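Local coordinates for protein nucleoporin NUP82 (Saccharomyces cerevisiae, PDB 3PBP) that serves as a structural constituent of the nuclear pore complex and, through the N-terminal domain given here, interacts with the nucleoporin NUP116, at residues L223-L237 / V249-W263. The protein carries 1 engineered substitution. Sequence-based numbering, arbitrary orientation.
Sequences LNLILNKSLVMYESL and VIKQLQFVSKLHENW
Ser230 and Gln252 make the polar bond between the antiparallel helices 220-235 and 243-262, whose segment axes approach to 9.2 Å at 151°. Gln252 NE2 donates to Ser230 OG (3.1 Å), which lies 17° out of the Gln252 amide plane, while its OE1 accepts from Met335 N, so both ends of the amide are held. Ser230 OG in turn gives its proton to Ile226 O (2.7 Å), one turn back; chi1 of -71° sets the hydroxyl beside its own backbone N, from where it reaches that carbonyl. Replacing Ser230 by alanine would probably leave Gln252 NE2 without its acceptor here, its amide then held through OE1 alone, and Ile226 O with one donor fewer. Apolar packing fills the rest. Val256 spreads its methyls, CG1 lying 3.8 Å from Ile226 CG2 and CG2 against Ser230 OG. Leu253 forks: CD1 meets Leu231 CD2, whereas CD2 sits over a face of the Tyr234 ring in a CH-pi contact, 3.9 Å from its centroid; Ile250 CG1 comes to that ring's edge. At the other end Leu223 CD2 rests over the Trp263 five-membered ring, 3.7 Å from its centroid, and the indole NE1 bonds to Leu218 O. Leu227 CD2 lies oblique to the His260 ring, nearest ND1. A largely apolar interface with one buried, doubly engaged hydroxyl thus joins this helical hairpin, which lies between strands 215-217 and 269-271 of the beta-propeller, through shape more than charge.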
loop_
_atom_site.group_PDB
_atom_site.type_symbol
_atom_site.label_atom_id
_atom_site.label_comp_id
_atom_site.label_asym_id
_atom_site.label_seq_id
_atom_site.Cartn_x
_atom_site.Cartn_y
_atom_site.Cartn_z
ATOM N N LEU A 223 3.856 -4.190 -21.965
ATOM C CA LEU A 223 4.348 -5.556 -21.828
ATOM C C LEU A 223 5.852 -5.601 -22.152
ATOM O O LEU A 223 6.632 -6.274 -21.469
ATOM C CB LEU A 223 3.581 -6.504 -22.756
ATOM C CG LEU A 223 4.242 -7.866 -22.999
ATOM C CD1 LEU A 223 4.500 -8.551 -21.676
ATOM C CD2 LEU A 223 3.357 -8.723 -23.873
ATOM N N ASN A 224 6.263 -4.874 -23.186
ATOM C CA ASN A 224 7.662 -4.869 -23.552
ATOM C C ASN A 224 8.495 -4.040 -22.600
ATOM O O ASN A 224 9.681 -4.298 -22.430
ATOM C CB ASN A 224 7.849 -4.388 -24.994
ATOM C CG ASN A 224 7.480 -5.463 -26.007
ATOM O OD1 ASN A 224 7.985 -6.584 -25.942
ATOM N ND2 ASN A 224 6.594 -5.131 -26.939
ATOM N N LEU A 225 7.888 -3.049 -21.963
ATOM C CA LEU A 225 8.652 -2.246 -21.033
ATOM C C LEU A 225 9.093 -3.106 -19.841
ATOM O O LEU A 225 10.269 -3.090 -19.475
ATOM C CB LEU A 225 7.849 -1.032 -20.547
ATOM C CG LEU A 225 8.618 -0.222 -19.496
ATOM C CD1 LEU A 225 9.895 0.315 -20.115
ATOM C CD2 LEU A 225 7.762 0.900 -18.964
ATOM N N ILE A 226 8.192 -3.873 -19.233
ATOM C CA ILE A 226 8.645 -4.663 -18.091
ATOM C C ILE A 226 9.498 -5.860 -18.483
ATOM O O ILE A 226 10.217 -6.425 -17.654
ATOM C CB ILE A 226 7.502 -5.153 -17.168
ATOM C CG1 ILE A 226 8.144 -5.719 -15.893
ATOM C CG2 ILE A 226 6.648 -6.197 -17.871
ATOM C CD1 ILE A 226 7.256 -5.784 -14.690
ATOM N N LEU A 227 9.422 -6.256 -19.746
ATOM C CA LEU A 227 10.238 -7.369 -20.200
ATOM C C LEU A 227 11.670 -6.842 -20.319
ATOM O O LEU A 227 12.615 -7.459 -19.831
ATOM C CB LEU A 227 9.740 -7.890 -21.547
ATOM C CG LEU A 227 10.562 -9.051 -22.112
ATOM C CD1 LEU A 227 10.637 -10.193 -21.083
ATOM C CD2 LEU A 227 9.919 -9.515 -23.409
ATOM N N ASN A 228 11.824 -5.684 -20.952
ATOM C CA ASN A 228 13.138 -5.079 -21.096
ATOM C C ASN A 228 13.753 -4.716 -19.748
ATOM O O ASN A 228 14.932 -4.952 -19.531
ATOM C CB ASN A 228 13.077 -3.827 -21.973
ATOM C CG ASN A 228 12.868 -4.153 -23.441
ATOM O OD1 ASN A 228 13.419 -5.127 -23.944
ATOM N ND2 ASN A 228 12.082 -3.329 -24.140
ATOM N N LYS A 229 12.975 -4.122 -18.844
ATOM C CA LYS A 229 13.518 -3.783 -17.527
ATOM C C LYS A 229 14.007 -5.081 -16.871
ATOM O O LYS A 229 15.051 -5.103 -16.205
ATOM C CB LYS A 229 12.453 -3.106 -16.637
ATOM C CG LYS A 229 12.297 -1.602 -16.863
ATOM C CD LYS A 229 10.954 -1.070 -16.398
ATOM C CE LYS A 229 10.738 -1.285 -14.933
ATOM N NZ LYS A 229 9.440 -0.709 -14.469
ATOM N N SER A 230 13.255 -6.160 -17.085
ATOM C CA SER A 230 13.599 -7.455 -16.522
ATOM C C SER A 230 14.905 -7.988 -17.103
ATOM O O SER A 230 15.699 -8.611 -16.396
ATOM C CB SER A 230 12.461 -8.458 -16.765
ATOM O OG SER A 230 11.322 -8.162 -15.966
ATOM N N LEU A 231 15.124 -7.746 -18.393
ATOM C CA LEU A 231 16.346 -8.199 -19.050
ATOM C C LEU A 231 17.543 -7.377 -18.617
ATOM O O LEU A 231 18.633 -7.897 -18.496
ATOM C CB LEU A 231 16.207 -8.136 -20.578
ATOM C CG LEU A 231 15.335 -9.248 -21.167
ATOM C CD1 LEU A 231 14.985 -8.934 -22.617
ATOM C CD2 LEU A 231 16.066 -10.579 -21.041
ATOM N N VAL A 232 17.343 -6.091 -18.379
ATOM C CA VAL A 232 18.443 -5.232 -17.958
ATOM C C VAL A 232 18.964 -5.639 -16.589
ATOM O O VAL A 232 20.148 -5.544 -16.317
ATOM C CB VAL A 232 18.019 -3.749 -17.913
ATOM C CG1 VAL A 232 19.141 -2.907 -17.367
ATOM C CG2 VAL A 232 17.653 -3.274 -19.301
HETATM N N MSE A 233 18.077 -6.108 -15.726
HETATM C CA MSE A 233 18.480 -6.517 -14.389
HETATM C C MSE A 233 19.116 -7.884 -14.377
HETATM O O MSE A 233 19.978 -8.167 -13.551
HETATM C CB MSE A 233 17.284 -6.545 -13.471
HETATM C CG MSE A 233 16.626 -5.219 -13.335
HETATM SE SE MSE A 233 15.441 -5.337 -11.856
HETATM C CE MSE A 233 16.588 -4.529 -10.496
ATOM N N TYR A 234 18.659 -8.744 -15.278
ATOM C CA TYR A 234 19.194 -10.084 -15.379
ATOM C C TYR A 234 20.653 -9.994 -15.798
ATOM O O TYR A 234 21.487 -10.750 -15.324
ATOM C CB TYR A 234 18.423 -10.888 -16.411
ATOM C CG TYR A 234 18.960 -12.280 -16.526
ATOM C CD1 TYR A 234 18.831 -13.176 -15.471
ATOM C CD2 TYR A 234 19.646 -12.696 -17.672
ATOM C CE1 TYR A 234 19.371 -14.454 -15.548
ATOM C CE2 TYR A 234 20.192 -13.975 -17.758
ATOM C CZ TYR A 234 20.050 -14.847 -16.692
ATOM O OH TYR A 234 20.580 -16.110 -16.760
ATOM N N GLU A 235 20.944 -9.056 -16.694
ATOM C CA GLU A 235 22.298 -8.826 -17.192
ATOM C C GLU A 235 23.124 -8.160 -16.094
ATOM O O GLU A 235 24.332 -8.367 -15.977
ATOM C CB GLU A 235 22.259 -7.910 -18.422
ATOM C CG GLU A 235 23.633 -7.595 -19.017
ATOM C CD GLU A 235 23.598 -6.506 -20.087
ATOM O OE1 GLU A 235 22.809 -6.630 -21.058
ATOM O OE2 GLU A 235 24.372 -5.532 -19.952
ATOM N N SER A 236 22.448 -7.347 -15.297
ATOM C CA SER A 236 23.066 -6.617 -14.196
ATOM C C SER A 236 23.547 -7.541 -13.073
ATOM O O SER A 236 24.136 -7.085 -12.093
ATOM C CB SER A 236 22.054 -5.598 -13.649
ATOM O OG SER A 236 22.342 -5.212 -12.319
ATOM N N LEU A 237 23.295 -8.839 -13.215
ATOM C CA LEU A 237 23.706 -9.803 -12.197
ATOM C C LEU A 237 25.186 -10.168 -12.272
ATOM O O LEU A 237 25.745 -10.399 -13.353
ATOM C CB LEU A 237 22.866 -11.078 -12.296
ATOM C CG LEU A 237 21.392 -11.000 -11.890
ATOM C CD1 LEU A 237 20.712 -12.333 -12.162
ATOM C CD2 LEU A 237 21.280 -10.625 -10.415
ATOM N N VAL A 249 15.376 -11.762 -9.064
ATOM C CA VAL A 249 15.606 -11.240 -10.403
ATOM C C VAL A 249 15.389 -12.332 -11.439
ATOM O O VAL A 249 14.787 -12.089 -12.489
ATOM C CB VAL A 249 17.037 -10.677 -10.540
ATOM C CG1 VAL A 249 17.301 -10.252 -11.962
ATOM C CG2 VAL A 249 17.211 -9.515 -9.605
ATOM N N ILE A 250 15.878 -13.535 -11.149
ATOM C CA ILE A 250 15.703 -14.639 -12.081
ATOM C C ILE A 250 14.238 -15.035 -12.120
ATOM O O ILE A 250 13.703 -15.352 -13.181
ATOM C CB ILE A 250 16.566 -15.845 -11.690
ATOM C CG1 ILE A 250 18.032 -15.529 -12.016
ATOM C CG2 ILE A 250 16.088 -17.099 -12.425
ATOM C CD1 ILE A 250 19.001 -16.562 -11.511
ATOM N N LYS A 251 13.587 -15.003 -10.964
ATOM C CA LYS A 251 12.172 -15.329 -10.909
ATOM C C LYS A 251 11.378 -14.306 -11.701
ATOM O O LYS A 251 10.442 -14.650 -12.425
ATOM C CB LYS A 251 11.672 -15.317 -9.477
ATOM C CG LYS A 251 11.879 -16.593 -8.739
ATOM C CD LYS A 251 11.071 -16.560 -7.481
ATOM C CE LYS A 251 10.478 -17.912 -7.220
ATOM N NZ LYS A 251 9.214 -17.791 -6.447
ATOM N N GLN A 252 11.751 -13.039 -11.546
ATOM C CA GLN A 252 11.062 -11.969 -12.244
ATOM C C GLN A 252 11.146 -12.198 -13.744
ATOM O O GLN A 252 10.144 -12.144 -14.450
ATOM C CB GLN A 252 11.666 -10.601 -11.904
ATOM C CG GLN A 252 10.901 -9.460 -12.564
ATOM C CD GLN A 252 11.364 -8.089 -12.132
ATOM O OE1 GLN A 252 11.702 -7.864 -10.967
ATOM N NE2 GLN A 252 11.356 -7.154 -13.064
ATOM N N LEU A 253 12.346 -12.468 -14.232
ATOM C CA LEU A 253 12.514 -12.693 -15.650
ATOM C C LEU A 253 11.746 -13.911 -16.142
ATOM O O LEU A 253 11.235 -13.907 -17.255
ATOM C CB LEU A 253 13.991 -12.846 -15.993
ATOM C CG LEU A 253 14.269 -13.010 -17.489
ATOM C CD1 LEU A 253 13.723 -11.819 -18.285
ATOM C CD2 LEU A 253 15.770 -13.140 -17.674
ATOM N N GLN A 254 11.666 -14.955 -15.319
ATOM C CA GLN A 254 10.939 -16.156 -15.715
ATOM C C GLN A 254 9.464 -15.828 -15.794
ATOM O O GLN A 254 8.784 -16.213 -16.745
ATOM C CB GLN A 254 11.144 -17.286 -14.710
ATOM C CG GLN A 254 12.574 -17.728 -14.577
ATOM C CD GLN A 254 12.789 -18.722 -13.439
ATOM O OE1 GLN A 254 12.002 -18.777 -12.482
ATOM N NE2 GLN A 254 13.873 -19.496 -13.526
ATOM N N PHE A 255 8.973 -15.107 -14.795
ATOM C CA PHE A 255 7.570 -14.729 -14.742
ATOM C C PHE A 255 7.173 -13.815 -15.902
ATOM O O PHE A 255 6.211 -14.093 -16.624
ATOM C CB PHE A 255 7.277 -14.040 -13.402
ATOM C CG PHE A 255 5.904 -13.441 -13.315
ATOM C CD1 PHE A 255 4.774 -14.245 -13.327
ATOM C CD2 PHE A 255 5.740 -12.066 -13.237
ATOM C CE1 PHE A 255 3.493 -13.688 -13.262
ATOM C CE2 PHE A 255 4.456 -11.497 -13.173
ATOM C CZ PHE A 255 3.336 -12.314 -13.184
ATOM N N VAL A 256 7.917 -12.730 -16.096
ATOM C CA VAL A 256 7.589 -11.785 -17.159
ATOM C C VAL A 256 7.667 -12.439 -18.525
ATOM O O VAL A 256 6.973 -12.032 -19.452
ATOM C CB VAL A 256 8.508 -10.537 -17.121
ATOM C CG1 VAL A 256 8.156 -9.613 -18.254
ATOM C CG2 VAL A 256 8.329 -9.796 -15.804
ATOM N N SER A 257 8.512 -13.458 -18.644
ATOM C CA SER A 257 8.657 -14.191 -19.904
ATOM C C SER A 257 7.427 -15.053 -20.136
ATOM O O SER A 257 6.956 -15.192 -21.268
ATOM C CB SER A 257 9.888 -15.091 -19.876
ATOM O OG SER A 257 11.069 -14.319 -19.847
ATOM N N LYS A 258 6.907 -15.628 -19.057
ATOM C CA LYS A 258 5.735 -16.469 -19.149
ATOM C C LYS A 258 4.542 -15.589 -19.491
ATOM O O LYS A 258 3.636 -16.009 -20.207
ATOM C CB LYS A 258 5.507 -17.200 -17.828
ATOM C CG LYS A 258 4.714 -18.472 -17.979
ATOM C CD LYS A 258 4.501 -19.158 -16.644
ATOM C CE LYS A 258 3.770 -20.497 -16.819
ATOM N NZ LYS A 258 3.436 -21.173 -15.517
ATOM N N LEU A 259 4.531 -14.362 -18.978
ATOM C CA LEU A 259 3.430 -13.454 -19.291
ATOM C C LEU A 259 3.459 -13.201 -20.792
ATOM O O LEU A 259 2.444 -13.319 -21.477
ATOM C CB LEU A 259 3.583 -12.123 -18.552
ATOM C CG LEU A 259 3.378 -12.108 -17.040
ATOM C CD1 LEU A 259 3.531 -10.687 -16.536
ATOM C CD2 LEU A 259 2.007 -12.639 -16.695
ATOM N N HIS A 260 4.639 -12.857 -21.297
ATOM C CA HIS A 260 4.816 -12.590 -22.709
ATOM C C HIS A 260 4.358 -13.765 -23.577
ATOM O O HIS A 260 3.937 -13.575 -24.716
ATOM C CB HIS A 260 6.279 -12.295 -22.999
ATOM C CG HIS A 260 6.515 -11.738 -24.365
ATOM N ND1 HIS A 260 6.992 -10.461 -24.574
ATOM C CD2 HIS A 260 6.298 -12.266 -25.594
ATOM C CE1 HIS A 260 7.054 -10.225 -25.873
ATOM N NE2 HIS A 260 6.637 -11.303 -26.514
ATOM N N GLU A 261 4.435 -14.979 -23.042
ATOM C CA GLU A 261 4.033 -16.158 -23.799
ATOM C C GLU A 261 2.529 -16.368 -23.832
ATOM O O GLU A 261 2.011 -16.988 -24.747
ATOM C CB GLU A 261 4.658 -17.419 -23.216
ATOM C CG GLU A 261 6.168 -17.420 -23.132
ATOM C CD GLU A 261 6.715 -18.770 -22.667
ATOM O OE1 GLU A 261 6.750 -19.709 -23.496
ATOM O OE2 GLU A 261 7.089 -18.897 -21.474
ATOM N N ASN A 262 1.814 -15.880 -22.833
ATOM C CA ASN A 262 0.374 -16.080 -22.814
ATOM C C ASN A 262 -0.421 -14.812 -23.027
ATOM O O ASN A 262 -1.646 -14.818 -22.940
ATOM C CB ASN A 262 -0.034 -16.720 -21.501
ATOM C CG ASN A 262 0.786 -17.925 -21.197
ATOM O OD1 ASN A 262 1.799 -17.841 -20.515
ATOM N ND2 ASN A 262 0.378 -19.062 -21.735
ATOM N N TRP A 263 0.284 -13.726 -23.309
ATOM C CA TRP A 263 -0.362 -12.452 -23.528
ATOM C C TRP A 263 -1.258 -12.538 -24.756
ATOM O O TRP A 263 -0.824 -13.021 -25.806
ATOM C CB TRP A 263 0.698 -11.376 -23.737
ATOM C CG TRP A 263 0.128 -10.026 -23.984
ATOM C CD1 TRP A 263 -0.599 -9.273 -23.113
ATOM C CD2 TRP A 263 0.258 -9.250 -25.174
ATOM N NE1 TRP A 263 -0.927 -8.070 -23.683
ATOM C CE2 TRP A 263 -0.411 -8.027 -24.950
ATOM C CE3 TRP A 263 0.878 -9.463 -26.409
ATOM C CZ2 TRP A 263 -0.477 -7.019 -25.916
ATOM C CZ3 TRP A 263 0.812 -8.456 -27.374
ATOM C CH2 TRP A 263 0.139 -7.249 -27.118
#